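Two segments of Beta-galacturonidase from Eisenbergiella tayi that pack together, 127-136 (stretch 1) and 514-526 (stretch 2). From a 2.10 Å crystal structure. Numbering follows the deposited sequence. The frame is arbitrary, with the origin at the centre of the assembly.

Stretch 1 (127-136) HVPNDYQSYG
Stretch 2, residues 514-526: DVRVCDSWFGSRP

Contact between residues 127-136 and 514-526 of a beta-galacturonidase chain, burying 570 Å² summed over both sides. Stretch 1 has no regular helix or strand; most of its residues are extended, and D131 (phi/psi -81/39) interrupts them with a turn in which Y132 N makes a weak hydrogen bond to N130 O. Stretch 2 begins with a short strand, 515-516, continues extended through V517 (-124/179) and C518 (-77/149), and coils into a 3-10 segment at 519-523, where W521 N bonds to C518 O and F522 N to D519 O. The register is set by Y132 and V517, whose CA atoms lie 3.9 Å apart, and the chains run in roughly opposite directions there, N130 facing C518 and Q133 facing R516.

The backbones are tied at N130 and C518. C518 N donates to N130 O (3.3 Å, 157°), and N130 N donates to the sulfur of the same cysteine, C518 SG (3.5 Å, 163°). C518 adopts chi1 m (-69°), which places SG within reach of N130 N and also 3.3 Å from Y132 O and 3.9 Å from P129 CA. Two residues along each chain, in opposite senses, R516 O lies 3.5 Å from Y132 CA in a CA-H...O contact and 3.3 Å from Q133 N.

D131 carries the largest covered area of the contact. Its CA-to-CB bond points sideways, but chi1 t (-165°) brings the carboxylate nearer to stretch 2, where it meets the NE/NH2 edge of the R525 guanidinium side-on: R525 NE to D131 OD2 is 2.7 Å and R525 NH2 to D131 OD1 is 3.1 Å, a two-pronged salt bridge. R525 reaches it with chi1 and chi2 both m (-68°), chi3 t (180°) and chi4 -95°; its NH1 turns back to its own stretch, donating to S524 O at 2.9 Å. D131 OD2 also lies 3.3 Å from V517 CG1, with V517 in chi1 m (-59°).

W521 (chi1 m, -79°; chi2 66°) points toward stretch 1 and lays one indole face under the N130-D131 backbone. D131 CB sits 3.8 Å from the centroid of the W521 six-membered ring, only 8° off its normal, a CH-pi contact; W521 NE1 is 3.4 Å from N130 C. D131 N, 3.7 Å from W521 CE2 over that face, donates to N130 OD1 (2.9 Å), so the N130 side chain, directed away at CB with chi1 -141° between wells, folds back along its own backbone. Near the exposed side, P129 CB lies 3.5 Å from S520 OG, with S520 chi1 p (62°).

Y132 points away from stretch 2 with chi1 p (62°) and chi2 -80°; its CB brushes V515 CG1 at 4.5 Å. Q133 (t, p; chi3 -76°) curls so that OE1 accepts a weak bond from S134 N (3.0 Å) and lies 4.0 Å from C518 SG, while Q133 CB packs 4.2 Å from R516 CG. R516 runs t, p, p with chi4 -152°. Y135, m (-68°) with chi2 93°, extends its ring to bring OH 3.9 Å from R516 CB. Behind the contact, H127 ND1 and S134 OG (both m) share a 2.9 Å hydrogen bond.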

ATOM      1  N   HIS A 127      29.493  -5.287 -16.262  1.00 22.12           N
ATOM      2  CA  HIS A 127      28.046  -5.440 -16.277  1.00 22.91           C
ATOM      3  C   HIS A 127      27.701  -6.919 -16.319  1.00 23.08           C
ATOM      4  O   HIS A 127      27.901  -7.566 -17.350  1.00 21.07           O
ATOM      5  CB  HIS A 127      27.445  -4.719 -17.472  1.00 21.66           C
ATOM      6  CG  HIS A 127      27.553  -3.240 -17.377  1.00 22.79           C
ATOM      7  ND1 HIS A 127      26.595  -2.470 -16.758  1.00 19.11           N
ATOM      8  CD2 HIS A 127      28.526  -2.390 -17.786  1.00 23.12           C
ATOM      9  CE1 HIS A 127      26.960  -1.202 -16.815  1.00 21.11           C
ATOM     10  NE2 HIS A 127      28.124  -1.124 -17.438  1.00 25.19           N
ATOM     11  N   VAL A 128      27.185  -7.438 -15.202  1.00 19.54           N
ATOM     12  CA  VAL A 128      26.799  -8.839 -15.005  1.00 20.21           C
ATOM     13  C   VAL A 128      25.463  -8.876 -14.259  1.00 20.89           C
ATOM     14  O   VAL A 128      25.032  -7.839 -13.733  1.00 19.43           O
ATOM     15  CB  VAL A 128      27.876  -9.604 -14.217  1.00 21.46           C
ATOM     16  CG1 VAL A 128      29.218  -9.632 -14.981  1.00 20.98           C
ATOM     17  CG2 VAL A 128      28.045  -8.994 -12.841  1.00 20.00           C
ATOM     18  N   PRO A 129      24.767 -10.015 -14.177  1.00 18.35           N
ATOM     19  CA  PRO A 129      23.617 -10.084 -13.267  1.00 25.81           C
ATOM     20  C   PRO A 129      24.105  -9.726 -11.874  1.00 21.34           C
ATOM     21  O   PRO A 129      25.103 -10.271 -11.402  1.00 21.90           O
ATOM     22  CB  PRO A 129      23.160 -11.547 -13.368  1.00 19.57           C
ATOM     23  CG  PRO A 129      23.721 -12.017 -14.727  1.00 20.06           C
ATOM     24  CD  PRO A 129      25.040 -11.326 -14.797  1.00 19.12           C
ATOM     25  N   ASN A 130      23.466  -8.732 -11.265  1.00 21.11           N
ATOM     26  CA  ASN A 130      24.026  -8.137 -10.063  1.00 21.25           C
ATOM     27  C   ASN A 130      22.910  -7.487  -9.249  1.00 21.01           C
ATOM     28  O   ASN A 130      21.749  -7.427  -9.674  1.00 21.19           O
ATOM     29  CB  ASN A 130      25.117  -7.127 -10.425  1.00 20.24           C
ATOM     30  CG  ASN A 130      26.304  -7.169  -9.456  1.00 21.77           C
ATOM     31  OD1 ASN A 130      26.164  -7.500  -8.261  1.00 18.66           O
ATOM     32  ND2 ASN A 130      27.483  -6.849  -9.974  1.00 20.45           N
ATOM     33  N   ASP A 131      23.293  -6.973  -8.072  1.00 18.89           N
ATOM     34  CA  ASP A 131      22.400  -6.306  -7.120  1.00 20.29           C
ATOM     35  C   ASP A 131      22.134  -4.842  -7.487  1.00 19.96           C
ATOM     36  O   ASP A 131      22.071  -3.960  -6.619  1.00 22.30           O
ATOM     37  CB  ASP A 131      22.995  -6.434  -5.713  1.00 17.57           C
ATOM     38  CG  ASP A 131      21.982  -6.103  -4.595  1.00 19.97           C
ATOM     39  OD1 ASP A 131      22.380  -5.618  -3.526  1.00 22.34           O
ATOM     40  OD2 ASP A 131      20.780  -6.327  -4.774  1.00 25.81           O
ATOM     41  N   TYR A 132      21.988  -4.572  -8.780  1.00 18.88           N
ATOM     42  CA  TYR A 132      21.566  -3.303  -9.351  1.00 16.87           C
ATOM     43  C   TYR A 132      21.361  -3.562 -10.841  1.00 19.50           C
ATOM     44  O   TYR A 132      21.855  -4.558 -11.383  1.00 19.37           O
ATOM     45  CB  TYR A 132      22.597  -2.169  -9.122  1.00 18.42           C
ATOM     46  CG  TYR A 132      23.961  -2.425  -9.769  1.00 21.11           C
ATOM     47  CD1 TYR A 132      24.892  -3.265  -9.148  1.00 18.09           C
ATOM     48  CD2 TYR A 132      24.316  -1.829 -10.992  1.00 20.12           C
ATOM     49  CE1 TYR A 132      26.134  -3.506  -9.716  1.00 19.57           C
ATOM     50  CE2 TYR A 132      25.558  -2.065 -11.569  1.00 19.03           C
ATOM     51  CZ  TYR A 132      26.454  -2.917 -10.925  1.00 21.20           C
ATOM     52  OH  TYR A 132      27.677  -3.181 -11.466  1.00 22.72           O
ATOM     53  N   GLN A 133      20.656  -2.657 -11.499  1.00 17.47           N
ATOM     54  CA  GLN A 133      20.210  -2.894 -12.869  1.00 20.20           C
ATOM     55  C   GLN A 133      21.237  -2.363 -13.867  1.00 22.72           C
ATOM     56  O   GLN A 133      21.803  -1.283 -13.670  1.00 20.85           O
ATOM     57  CB  GLN A 133      18.847  -2.233 -13.108  1.00 19.38           C
ATOM     58  CG  GLN A 133      18.301  -2.363 -14.554  1.00 24.70           C
ATOM     59  CD  GLN A 133      18.010  -3.809 -14.954  1.00 26.37           C
ATOM     60  OE1 GLN A 133      18.918  -4.589 -15.242  1.00 27.96           O
ATOM     61  NE2 GLN A 133      16.742  -4.167 -14.958  1.00 33.31           N
ATOM     62  N   SER A 134      21.491  -3.139 -14.932  1.00 21.18           N
ATOM     63  CA  SER A 134      22.269  -2.670 -16.094  1.00 19.25           C
ATOM     64  C   SER A 134      21.273  -2.247 -17.162  1.00 23.53           C
ATOM     65  O   SER A 134      20.720  -3.096 -17.864  1.00 24.59           O
ATOM     66  CB  SER A 134      23.194  -3.758 -16.639  1.00 19.52           C
ATOM     67  OG  SER A 134      24.282  -3.974 -15.761  1.00 22.48           O
ATOM     68  N   TYR A 135      21.046  -0.935 -17.293  1.00 20.70           N
ATOM     69  CA  TYR A 135      20.031  -0.430 -18.201  1.00 18.13           C
ATOM     70  C   TYR A 135      20.552  -0.455 -19.642  1.00 16.05           C
ATOM     71  O   TYR A 135      21.700  -0.783 -19.905  1.00 17.74           O
ATOM     72  CB  TYR A 135      19.593   0.982 -17.789  1.00 20.04           C
ATOM     73  CG  TYR A 135      18.816   1.035 -16.463  1.00 20.39           C
ATOM     74  CD1 TYR A 135      19.460   1.272 -15.242  1.00 20.55           C
ATOM     75  CD2 TYR A 135      17.440   0.812 -16.438  1.00 22.50           C
ATOM     76  CE1 TYR A 135      18.724   1.298 -14.024  1.00 20.38           C
ATOM     77  CE2 TYR A 135      16.712   0.851 -15.257  1.00 19.56           C
ATOM     78  CZ  TYR A 135      17.356   1.084 -14.054  1.00 22.11           C
ATOM     79  OH  TYR A 135      16.595   1.094 -12.899  1.00 22.89           O
ATOM     80  N   GLY A 136      19.678  -0.147 -20.582  1.00 18.73           N
ATOM     81  CA  GLY A 136      20.067   0.022 -21.977  1.00 18.78           C
ATOM     82  C   GLY A 136      19.700   1.419 -22.432  1.00 19.62           C
ATOM     83  O   GLY A 136      18.623   1.920 -22.104  1.00 19.70           O
ATOM     84  N   ASP A 514      15.620   2.979  -2.410  1.00 12.93           N
ATOM     85  CA  ASP A 514      15.475   1.622  -2.934  1.00 17.84           C
ATOM     86  C   ASP A 514      15.834   1.620  -4.414  1.00 16.22           C
ATOM     87  O   ASP A 514      15.618   2.611  -5.111  1.00 20.11           O
ATOM     88  CB  ASP A 514      14.054   1.110  -2.748  1.00 13.63           C
ATOM     89  CG  ASP A 514      13.653   0.998  -1.276  1.00 19.18           C
ATOM     90  OD1 ASP A 514      14.527   0.917  -0.374  1.00 15.24           O
ATOM     91  OD2 ASP A 514      12.440   0.991  -1.018  1.00 19.65           O
ATOM     92  N   VAL A 515      16.394   0.505  -4.891  1.00 15.95           N
ATOM     93  CA  VAL A 515      17.006   0.419  -6.222  1.00 18.15           C
ATOM     94  C   VAL A 515      16.551  -0.865  -6.906  1.00 20.91           C
ATOM     95  O   VAL A 515      16.567  -1.934  -6.285  1.00 18.53           O
ATOM     96  CB  VAL A 515      18.548   0.429  -6.153  1.00 21.87           C
ATOM     97  CG1 VAL A 515      19.150   0.177  -7.542  1.00 20.15           C
ATOM     98  CG2 VAL A 515      19.082   1.744  -5.517  1.00 16.55           C
ATOM     99  N   ARG A 516      16.180  -0.768  -8.191  1.00 18.71           N
ATOM    100  CA  ARG A 516      15.850  -1.950  -8.983  1.00 17.85           C
ATOM    101  C   ARG A 516      17.097  -2.806  -9.172  1.00 18.58           C
ATOM    102  O   ARG A 516      18.188  -2.283  -9.403  1.00 17.67           O
ATOM    103  CB  ARG A 516      15.265  -1.519 -10.339  1.00 17.88           C
ATOM    104  CG  ARG A 516      15.068  -2.652 -11.371  1.00 19.01           C
ATOM    105  CD  ARG A 516      13.912  -3.607 -10.988  1.00 16.41           C
ATOM    106  NE  ARG A 516      12.619  -2.915 -11.074  1.00 17.50           N
ATOM    107  CZ  ARG A 516      11.539  -3.209 -10.364  1.00 21.63           C
ATOM    108  NH1 ARG A 516      11.577  -4.172  -9.435  1.00 16.64           N
ATOM    109  NH2 ARG A 516      10.421  -2.513 -10.570  1.00 19.19           N
ATOM    110  N   VAL A 517      16.943  -4.133  -9.068  1.00 18.55           N
ATOM    111  CA  VAL A 517      18.051  -5.074  -9.269  1.00 15.24           C
ATOM    112  C   VAL A 517      17.721  -6.111 -10.346  1.00 20.89           C
ATOM    113  O   VAL A 517      16.618  -6.115 -10.909  1.00 22.03           O
ATOM    114  CB  VAL A 517      18.425  -5.781  -7.953  1.00 17.88           C
ATOM    115  CG1 VAL A 517      18.839  -4.741  -6.890  1.00 17.21           C
ATOM    116  CG2 VAL A 517      17.266  -6.612  -7.475  1.00 16.71           C
ATOM    117  N   CYS A 518      18.673  -7.002 -10.634  1.00 20.23           N
ATOM    118  CA  CYS A 518      18.495  -7.977 -11.696  1.00 22.33           C
ATOM    119  C   CYS A 518      17.585  -9.113 -11.247  1.00 21.48           C
ATOM    120  O   CYS A 518      17.545  -9.490 -10.074  1.00 18.32           O
ATOM    121  CB  CYS A 518      19.847  -8.532 -12.165  1.00 21.61           C
ATOM    122  SG  CYS A 518      20.890  -7.281 -13.053  1.00 23.98           S
ATOM    123  N   ASP A 519      16.865  -9.668 -12.216  1.00 24.28           N
ATOM    124  CA  ASP A 519      15.899 -10.726 -11.937  1.00 21.53           C
ATOM    125  C   ASP A 519      16.521 -11.897 -11.193  1.00 23.43           C
ATOM    126  O   ASP A 519      15.846 -12.539 -10.372  1.00 24.50           O
ATOM    127  CB  ASP A 519      15.278 -11.216 -13.253  1.00 26.80           C
ATOM    128  CG  ASP A 519      14.455 -10.133 -13.971  1.00 32.24           C
ATOM    129  OD1 ASP A 519      13.860  -9.239 -13.297  1.00 27.75           O
ATOM    130  OD2 ASP A 519      14.393 -10.188 -15.232  1.00 36.91           O
ATOM    131  N   SER A 520      17.804 -12.185 -11.434  1.00 18.34           N
ATOM    132  CA  SER A 520      18.408 -13.342 -10.768  1.00 25.58           C
ATOM    133  C   SER A 520      18.555 -13.164  -9.256  1.00 21.63           C
ATOM    134  O   SER A 520      18.823 -14.146  -8.564  1.00 20.17           O
ATOM    135  CB  SER A 520      19.784 -13.648 -11.363  1.00 19.52           C
ATOM    136  OG  SER A 520      20.649 -12.546 -11.163  1.00 22.79           O
ATOM    137  N   TRP A 521      18.439 -11.939  -8.740  1.00 19.94           N
ATOM    138  CA  TRP A 521      18.565 -11.668  -7.315  1.00 20.98           C
ATOM    139  C   TRP A 521      17.232 -11.699  -6.569  1.00 22.59           C
ATOM    140  O   TRP A 521      17.219 -11.464  -5.350  1.00 20.85           O
ATOM    141  CB  TRP A 521      19.252 -10.311  -7.100  1.00 22.18           C
ATOM    142  CG  TRP A 521      20.751 -10.408  -7.266  1.00 21.48           C
ATOM    143  CD1 TRP A 521      21.430 -10.686  -8.409  1.00 21.40           C
ATOM    144  CD2 TRP A 521      21.727 -10.263  -6.238  1.00 18.27           C
ATOM    145  NE1 TRP A 521      22.779 -10.724  -8.158  1.00 21.86           N
ATOM    146  CE2 TRP A 521      22.984 -10.479  -6.823  1.00 20.65           C
ATOM    147  CE3 TRP A 521      21.654  -9.994  -4.861  1.00 23.12           C
ATOM    148  CZ2 TRP A 521      24.166 -10.407  -6.094  1.00 23.55           C
ATOM    149  CZ3 TRP A 521      22.818  -9.934  -4.137  1.00 23.18           C
ATOM    150  CH2 TRP A 521      24.062 -10.138  -4.752  1.00 22.40           C
ATOM    151  N   PHE A 522      16.124 -12.007  -7.264  1.00 20.92           N
ATOM    152  CA  PHE A 522      14.792 -11.900  -6.671  1.00 17.06           C
ATOM    153  C   PHE A 522      14.677 -12.657  -5.338  1.00 18.98           C
ATOM    154  O   PHE A 522      13.949 -12.231  -4.432  1.00 16.86           O
ATOM    155  CB  PHE A 522      13.746 -12.420  -7.678  1.00 18.83           C
ATOM    156  CG  PHE A 522      13.592 -13.914  -7.638  1.00 18.87           C
ATOM    157  CD1 PHE A 522      14.458 -14.728  -8.352  1.00 20.12           C
ATOM    158  CD2 PHE A 522      12.631 -14.507  -6.815  1.00 18.94           C
ATOM    159  CE1 PHE A 522      14.364 -16.118  -8.276  1.00 22.70           C
ATOM    160  CE2 PHE A 522      12.524 -15.904  -6.731  1.00 19.59           C
ATOM    161  CZ  PHE A 522      13.402 -16.701  -7.459  1.00 19.08           C
ATOM    162  N   GLY A 523      15.358 -13.800  -5.204  1.00 18.79           N
ATOM    163  CA  GLY A 523      15.122 -14.648  -4.039  1.00 19.66           C
ATOM    164  C   GLY A 523      15.420 -13.961  -2.721  1.00 22.96           C
ATOM    165  O   GLY A 523      14.738 -14.202  -1.713  1.00 22.13           O
ATOM    166  N   SER A 524      16.424 -13.090  -2.705  1.00 22.20           N
ATOM    167  CA  SER A 524      16.799 -12.354  -1.509  1.00 22.23           C
ATOM    168  C   SER A 524      16.469 -10.878  -1.615  1.00 22.03           C
ATOM    169  O   SER A 524      16.946 -10.097  -0.789  1.00 19.32           O
ATOM    170  CB  SER A 524      18.290 -12.512  -1.237  1.00 22.34           C
ATOM    171  OG  SER A 524      19.031 -11.976  -2.319  1.00 26.57           O
ATOM    172  N   ARG A 525      15.674 -10.477  -2.609  1.00 18.94           N
ATOM    173  CA  ARG A 525      15.416  -9.064  -2.891  1.00 17.15           C
ATOM    174  C   ARG A 525      13.924  -8.863  -3.119  1.00 21.18           C
ATOM    175  O   ARG A 525      13.457  -8.879  -4.268  1.00 20.23           O
ATOM    176  CB  ARG A 525      16.223  -8.585  -4.099  1.00 19.57           C
ATOM    177  CG  ARG A 525      17.718  -8.516  -3.877  1.00 19.33           C
ATOM    178  CD  ARG A 525      18.054  -7.420  -2.896  1.00 17.93           C
ATOM    179  NE  ARG A 525      19.493  -7.296  -2.633  1.00 19.38           N
ATOM    180  CZ  ARG A 525      20.118  -7.876  -1.608  1.00 20.33           C
ATOM    181  NH1 ARG A 525      19.423  -8.626  -0.754  1.00 18.31           N
ATOM    182  NH2 ARG A 525      21.427  -7.694  -1.423  1.00 17.86           N
ATOM    183  N   PRO A 526      13.147  -8.671  -2.048  1.00 19.90           N
ATOM    184  CA  PRO A 526      11.706  -8.421  -2.205  1.00 18.93           C
ATOM    185  C   PRO A 526      11.435  -7.379  -3.282  1.00 20.44           C
ATOM    186  O   PRO A 526      12.140  -6.370  -3.393  1.00 16.64           O
ATOM    187  CB  PRO A 526      11.280  -7.915  -0.817  1.00 19.99           C
ATOM    188  CG  PRO A 526      12.271  -8.531   0.133  1.00 16.57           C
ATOM    189  CD  PRO A 526      13.584  -8.620  -0.645  1.00 16.83           C
TER